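Local coordinates for protein putative esterase/lipase/thioesterase (Silicibacter sp., PDB 2PBL) that probably hydrolyses ester or thioester bonds, as a putative esterase or thioesterase with an alpha/beta-hydrolase fold, at residues Asp6-Gly11 and Leu176-Asn181; Val107-Ile112 and Ile192-Val197. All blocks are in the same frame, centred on the assembly; numbering follows the deposited sequence.

Interaction 1 (Asp6-Gly11 and Leu176-Asn181); sequences DAYANG and LRTSMN
Tyr8, from the N-terminal loop, packs on Thr178 and Met180 in the excursion after strand 160-166 of this alpha/beta-hydrolase fold. A type I turn forms on each side, Asp6 to Ala9 and Thr178 to Asn181, the second leading into helix 181-184. The contact is small, 93 Å² summed over both sides, and wholly apolar. On the ring, Tyr8 CD1 is 4.1 Å from Thr178 CG2, and the two side chains cross at about a right angle. The threonine's first torsion, 74°, divides its branches: CG2 takes the ring, whereas OG1 bonds to the carbonyl of Leu175, three residues back in the chain. The tyrosine is fixed at its far end as well, since its hydroxyl is hydrogen-bonded to Gln222 of helix 217-230, while its side chain also touches Ala218 of that helix. Tyr73 OH holds the backbone carbonyl of Tyr8. The Tyr8 side chain thus lies between this excursion and helix 217-230. The second apolar touch is made at the base of the tyrosine side chain by selenomethionine Met180. Its chain runs extended through chi2 and turns at the selenium (chi3 -76°), bringing the terminal methyl CE within 4.1 Å of Tyr8 CB.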
loop_
_atom_site.group_PDB
_atom_site.type_symbol
_atom_site.label_atom_id
_atom_site.label_comp_id
_atom_site.label_asym_id
_atom_site.label_seq_id
_atom_site.Cartn_x
_atom_site.Cartn_y
_atom_site.Cartn_z
ATOM N N ASP A 6 -3.101 16.557 -15.012
ATOM C CA ASP A 6 -1.649 16.669 -15.147
ATOM C C ASP A 6 -0.947 16.588 -13.774
ATOM O O ASP A 6 0.103 15.975 -13.666
ATOM C CB ASP A 6 -1.258 17.979 -15.833
ATOM C CG ASP A 6 0.245 18.104 -16.014
ATOM O OD1 ASP A 6 0.858 17.249 -16.688
ATOM O OD2 ASP A 6 0.807 19.062 -15.470
ATOM N N ALA A 7 -1.537 17.233 -12.765
ATOM C CA ALA A 7 -1.037 17.252 -11.381
ATOM C C ALA A 7 -0.887 15.838 -10.783
ATOM O O ALA A 7 0.107 15.541 -10.117
ATOM C CB ALA A 7 -1.944 18.081 -10.528
ATOM N N TYR A 8 -1.851 14.956 -11.069
ATOM C CA TYR A 8 -1.806 13.570 -10.581
ATOM C C TYR A 8 -1.148 12.542 -11.525
ATOM O O TYR A 8 -1.104 11.341 -11.245
ATOM C CB TYR A 8 -3.226 13.148 -10.123
ATOM C CG TYR A 8 -3.507 13.765 -8.809
ATOM C CD1 TYR A 8 -4.095 15.039 -8.715
ATOM C CD2 TYR A 8 -3.114 13.132 -7.628
ATOM C CE1 TYR A 8 -4.307 15.648 -7.496
ATOM C CE2 TYR A 8 -3.331 13.732 -6.421
ATOM C CZ TYR A 8 -3.919 14.996 -6.348
ATOM O OH TYR A 8 -4.100 15.626 -5.145
ATOM N N ALA A 9 -0.595 13.013 -12.643
ATOM C CA ALA A 9 0.029 12.132 -13.595
ATOM C C ALA A 9 1.456 11.920 -13.129
ATOM O O ALA A 9 2.211 12.896 -13.021
ATOM C CB ALA A 9 -0.010 12.761 -14.990
ATOM N N ASN A 10 1.818 10.674 -12.821
ATOM C CA ASN A 10 3.177 10.352 -12.415
ATOM C C ASN A 10 4.094 10.009 -13.575
ATOM O O ASN A 10 5.131 10.644 -13.763
ATOM C CB ASN A 10 3.168 9.222 -11.376
ATOM C CG ASN A 10 2.487 9.635 -10.070
ATOM O OD1 ASN A 10 2.871 10.630 -9.422
ATOM N ND2 ASN A 10 1.445 8.871 -9.683
ATOM N N GLY A 11 3.711 8.985 -14.331
ATOM C CA GLY A 11 4.474 8.506 -15.485
ATOM C C GLY A 11 5.002 9.546 -16.454
ATOM O O GLY A 11 6.147 9.474 -16.856
ATOM N N LEU A 176 -11.819 14.286 -7.525
ATOM C CA LEU A 176 -13.110 14.609 -8.136
ATOM C C LEU A 176 -12.885 15.532 -9.325
ATOM O O LEU A 176 -13.712 15.628 -10.219
ATOM C CB LEU A 176 -14.035 15.287 -7.124
ATOM C CG LEU A 176 -14.298 14.527 -5.812
ATOM C CD1 LEU A 176 -15.343 15.264 -5.006
ATOM C CD2 LEU A 176 -14.697 13.081 -6.021
ATOM N N ARG A 177 -11.727 16.176 -9.333
ATOM C CA ARG A 177 -11.318 17.033 -10.425
ATOM C C ARG A 177 -10.313 16.352 -11.361
ATOM O O ARG A 177 -9.517 17.017 -12.000
ATOM C CB ARG A 177 -10.811 18.350 -9.845
ATOM C CG ARG A 177 -11.835 19.031 -8.963
ATOM C CD ARG A 177 -11.589 20.517 -8.924
ATOM N NE ARG A 177 -10.300 20.836 -8.315
ATOM C CZ ARG A 177 -9.456 21.790 -8.726
ATOM N NH1 ARG A 177 -9.663 22.509 -9.831
ATOM N NH2 ARG A 177 -8.327 21.968 -8.057
ATOM N N THR A 178 -10.375 15.017 -11.464
ATOM C CA THR A 178 -9.562 14.247 -12.393
ATOM C C THR A 178 -10.466 13.287 -13.200
ATOM O O THR A 178 -11.506 12.816 -12.718
ATOM C CB THR A 178 -8.467 13.388 -11.694
ATOM O OG1 THR A 178 -9.073 12.251 -11.037
ATOM C CG2 THR A 178 -7.623 14.230 -10.710
ATOM N N SER A 179 -10.048 12.977 -14.417
ATOM C CA SER A 179 -10.770 12.045 -15.256
ATOM C C SER A 179 -10.861 10.650 -14.648
ATOM O O SER A 179 -11.718 9.858 -15.036
ATOM C CB SER A 179 -10.084 11.945 -16.616
ATOM O OG SER A 179 -9.960 13.238 -17.196
HETATM N N MSE A 180 -9.973 10.325 -13.705
HETATM C CA MSE A 180 -10.019 9.018 -13.056
HETATM C C MSE A 180 -11.307 8.871 -12.273
HETATM O O MSE A 180 -11.737 7.744 -11.996
HETATM C CB MSE A 180 -8.826 8.832 -12.140
HETATM C CG MSE A 180 -7.500 8.735 -12.839
HETATM SE SE MSE A 180 -6.105 8.511 -11.478
HETATM C CE MSE A 180 -6.044 10.235 -10.863
ATOM N N ASN A 181 -11.961 9.984 -11.943
ATOM C CA ASN A 181 -13.247 9.901 -11.249
ATOM C C ASN A 181 -14.400 9.330 -12.108
ATOM O O ASN A 181 -15.460 8.973 -11.573
ATOM C CB ASN A 181 -13.671 11.191 -10.639
ATOM C CG ASN A 181 -14.665 10.977 -9.500
ATOM O OD1 ASN A 181 -14.523 10.032 -8.700
ATOM N ND2 ASN A 181 -15.633 11.856 -9.383
#

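Interaction 2 (Val107-Ile112 and Ile192-Val197); sequences VRISEI and IAESPV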
loop_
_atom_site.group_PDB
_atom_site.type_symbol
_atom_site.label_atom_id
_atom_site.label_comp_id
_atom_site.label_asym_id
_atom_site.label_seq_id
_atom_site.Cartn_x
_atom_site.Cartn_y
_atom_site.Cartn_z
ATOM N N VAL A 107 -15.691 -2.046 -8.880
ATOM C CA VAL A 107 -16.017 -1.741 -7.497
ATOM C C VAL A 107 -15.742 -0.264 -7.183
ATOM O O VAL A 107 -15.204 0.487 -8.025
ATOM C CB VAL A 107 -15.235 -2.670 -6.516
ATOM C CG1 VAL A 107 -15.589 -4.103 -6.798
ATOM C CG2 VAL A 107 -13.722 -2.453 -6.580
ATOM N N ARG A 108 -16.142 0.164 -5.994
ATOM C CA ARG A 108 -15.865 1.503 -5.562
ATOM C C ARG A 108 -14.665 1.400 -4.624
ATOM O O ARG A 108 -14.348 0.319 -4.097
ATOM C CB ARG A 108 -17.033 2.112 -4.816
ATOM C CG ARG A 108 -18.293 2.338 -5.648
ATOM C CD ARG A 108 -19.433 2.851 -4.770
ATOM N NE ARG A 108 -19.082 4.141 -4.183
ATOM C CZ ARG A 108 -19.211 5.301 -4.808
ATOM N NH1 ARG A 108 -19.714 5.362 -6.049
ATOM N NH2 ARG A 108 -18.828 6.405 -4.185
ATOM N N ILE A 109 -13.995 2.531 -4.444
ATOM C CA ILE A 109 -12.859 2.602 -3.534
ATOM C C ILE A 109 -13.261 2.134 -2.129
ATOM O O ILE A 109 -12.498 1.429 -1.451
ATOM C CB ILE A 109 -12.268 4.027 -3.487
ATOM C CG1 ILE A 109 -11.549 4.342 -4.803
ATOM C CG2 ILE A 109 -11.322 4.191 -2.279
ATOM C CD1 ILE A 109 -11.120 5.788 -4.911
ATOM N N SER A 110 -14.432 2.550 -1.669
ATOM C CA SER A 110 -14.892 2.091 -0.333
ATOM C C SER A 110 -14.995 0.572 -0.215
ATOM O O SER A 110 -14.802 0.001 0.866
ATOM C CB SER A 110 -16.216 2.745 0.059
ATOM O OG SER A 110 -17.266 2.324 -0.799
ATOM N N GLU A 111 -15.359 -0.083 -1.308
ATOM C CA GLU A 111 -15.392 -1.551 -1.343
ATOM C C GLU A 111 -13.981 -2.116 -1.333
ATOM O O GLU A 111 -13.719 -3.179 -0.786
ATOM C CB GLU A 111 -16.095 -2.066 -2.599
ATOM C CG GLU A 111 -17.515 -1.627 -2.740
ATOM C CD GLU A 111 -18.135 -2.189 -3.990
ATOM O OE1 GLU A 111 -18.517 -3.398 -3.992
ATOM O OE2 GLU A 111 -18.225 -1.409 -4.952
ATOM N N ILE A 112 -13.058 -1.425 -1.997
ATOM C CA ILE A 112 -11.674 -1.866 -1.976
ATOM C C ILE A 112 -11.098 -1.832 -0.555
ATOM O O ILE A 112 -10.378 -2.734 -0.093
ATOM C CB ILE A 112 -10.768 -1.023 -2.934
ATOM C CG1 ILE A 112 -11.276 -1.126 -4.389
ATOM C CG2 ILE A 112 -9.318 -1.577 -2.864
ATOM C CD1 ILE A 112 -10.515 -0.288 -5.383
ATOM N N ILE A 192 -14.729 12.271 0.938
ATOM C CA ILE A 192 -14.504 12.594 2.348
ATOM C C ILE A 192 -14.537 11.337 3.194
ATOM O O ILE A 192 -13.622 11.091 3.974
ATOM C CB ILE A 192 -15.581 13.596 2.881
ATOM C CG1 ILE A 192 -15.414 14.950 2.218
ATOM C CG2 ILE A 192 -15.481 13.819 4.433
ATOM C CD1 ILE A 192 -16.700 15.764 2.244
ATOM N N ALA A 193 -15.605 10.550 3.061
ATOM C CA ALA A 193 -15.737 9.317 3.821
ATOM C C ALA A 193 -14.500 8.415 3.703
ATOM O O ALA A 193 -14.107 7.757 4.669
ATOM C CB ALA A 193 -16.932 8.547 3.341
ATOM N N GLU A 194 -13.915 8.380 2.512
ATOM C CA GLU A 194 -12.740 7.520 2.261
ATOM C C GLU A 194 -11.366 8.206 2.397
ATOM O O GLU A 194 -10.354 7.586 2.083
ATOM C CB GLU A 194 -12.840 6.806 0.920
ATOM C CG GLU A 194 -13.834 5.633 0.963
ATOM C CD GLU A 194 -13.447 4.618 1.961
ATOM O OE1 GLU A 194 -12.249 4.329 2.035
ATOM O OE2 GLU A 194 -14.321 4.129 2.748
ATOM N N SER A 195 -11.342 9.439 2.892
ATOM C CA SER A 195 -10.115 10.184 3.036
ATOM C C SER A 195 -9.513 9.981 4.428
ATOM O O SER A 195 -10.115 10.323 5.420
ATOM C CB SER A 195 -10.342 11.684 2.821
ATOM O OG SER A 195 -10.829 11.945 1.517
ATOM N N PRO A 196 -8.304 9.426 4.496
ATOM C CA PRO A 196 -7.555 9.270 5.730
ATOM C C PRO A 196 -7.411 10.559 6.558
ATOM O O PRO A 196 -7.423 10.494 7.776
ATOM C CB PRO A 196 -6.202 8.767 5.202
ATOM C CG PRO A 196 -6.574 8.017 4.039
ATOM C CD PRO A 196 -7.597 8.765 3.384
ATOM N N VAL A 197 -7.305 11.730 5.919
ATOM C CA VAL A 197 -7.204 12.963 6.696
ATOM C C VAL A 197 -8.451 13.195 7.561
ATOM O O VAL A 197 -8.357 13.877 8.572
ATOM C CB VAL A 197 -6.953 14.241 5.847
ATOM C CG1 VAL A 197 -5.677 14.157 5.150
ATOM C CG2 VAL A 197 -8.116 14.517 4.890
HETATM O O HOH W 1 -14.739 1.066 3.255
#
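This is a mainly van der Waals contact, bridged by one water, between the first turn of helix 109-126 and Glu194, the residue just past helix 188-193. Helix 109-126 belongs to the crossover from strand 94-99 to strand 131-136; Glu194 lies in the excursion between strands 160-166 and 206-212. Glu194 carries the whole of one side. Its chain bends at chi2 (-60°), laying the carboxylate alongside the start of the other helix: Glu194 CD is 3.7 Å from Ser110 CA, and Glu194 OE2 is 3.6 Å from Ser110 CB. The aliphatic part meets Ile109, with Glu194 CG 4.3 Å from Ile109 CG2.

Polar groups are joined through the water, which donates both of its bonds: one to Ser110 O at 2.6 Å, the other, longer, to Glu194 OE2 at 3.1 Å. The second oxygen, OE1, has a salt bridge to Arg145 NE and a hydrogen bond with Thr113 OG1 one turn further along helix 109-126. Several partners thus grip this buried carboxylate, and the salt bridge and hydrogen bonds would probably favour its charged form. The carbonyl of Glu194 is bonded by His141 NE2, so helix 138-145 holds the residue at both ends.

At the N-cap, Arg108 N donates to Glu111 OE2 at 2.8 Å with an N-H...O angle of 150°, meeting it from above the carboxylate plane, 39° out. That is only half of a capping box, because an arginine side chain cannot accept the reciprocal bond. Glu194 joins the excursion to helices 109-126 and 138-145, an arrangement consistent with the cap or lid insertions that many alpha/beta hydrolases carry after the sixth strand.

Both interactions fasten the same excursion, between strands 160-166 and 206-212, at different points: interaction 1 fixes its earlier part to the N-terminal loop, and interaction 2 its later part to helix 109-126. Their centres lie about 17 Å apart and their nearest atoms about 7 Å, so they do not touch, and their segments alternate along the chain. Interaction 1 is near the probable catalytic centre: Tyr8 approaches, without touching, Ser137, His242 and Glu215, which have the geometry of a Ser-His-Glu triad. Asn10, two residues after Tyr8, touches His242 and hydrogen-bonds an unidentified ligand, probably from the crystallisation liquor. Interaction 2 engages helix 138-145, which follows the putative nucleophile elbow.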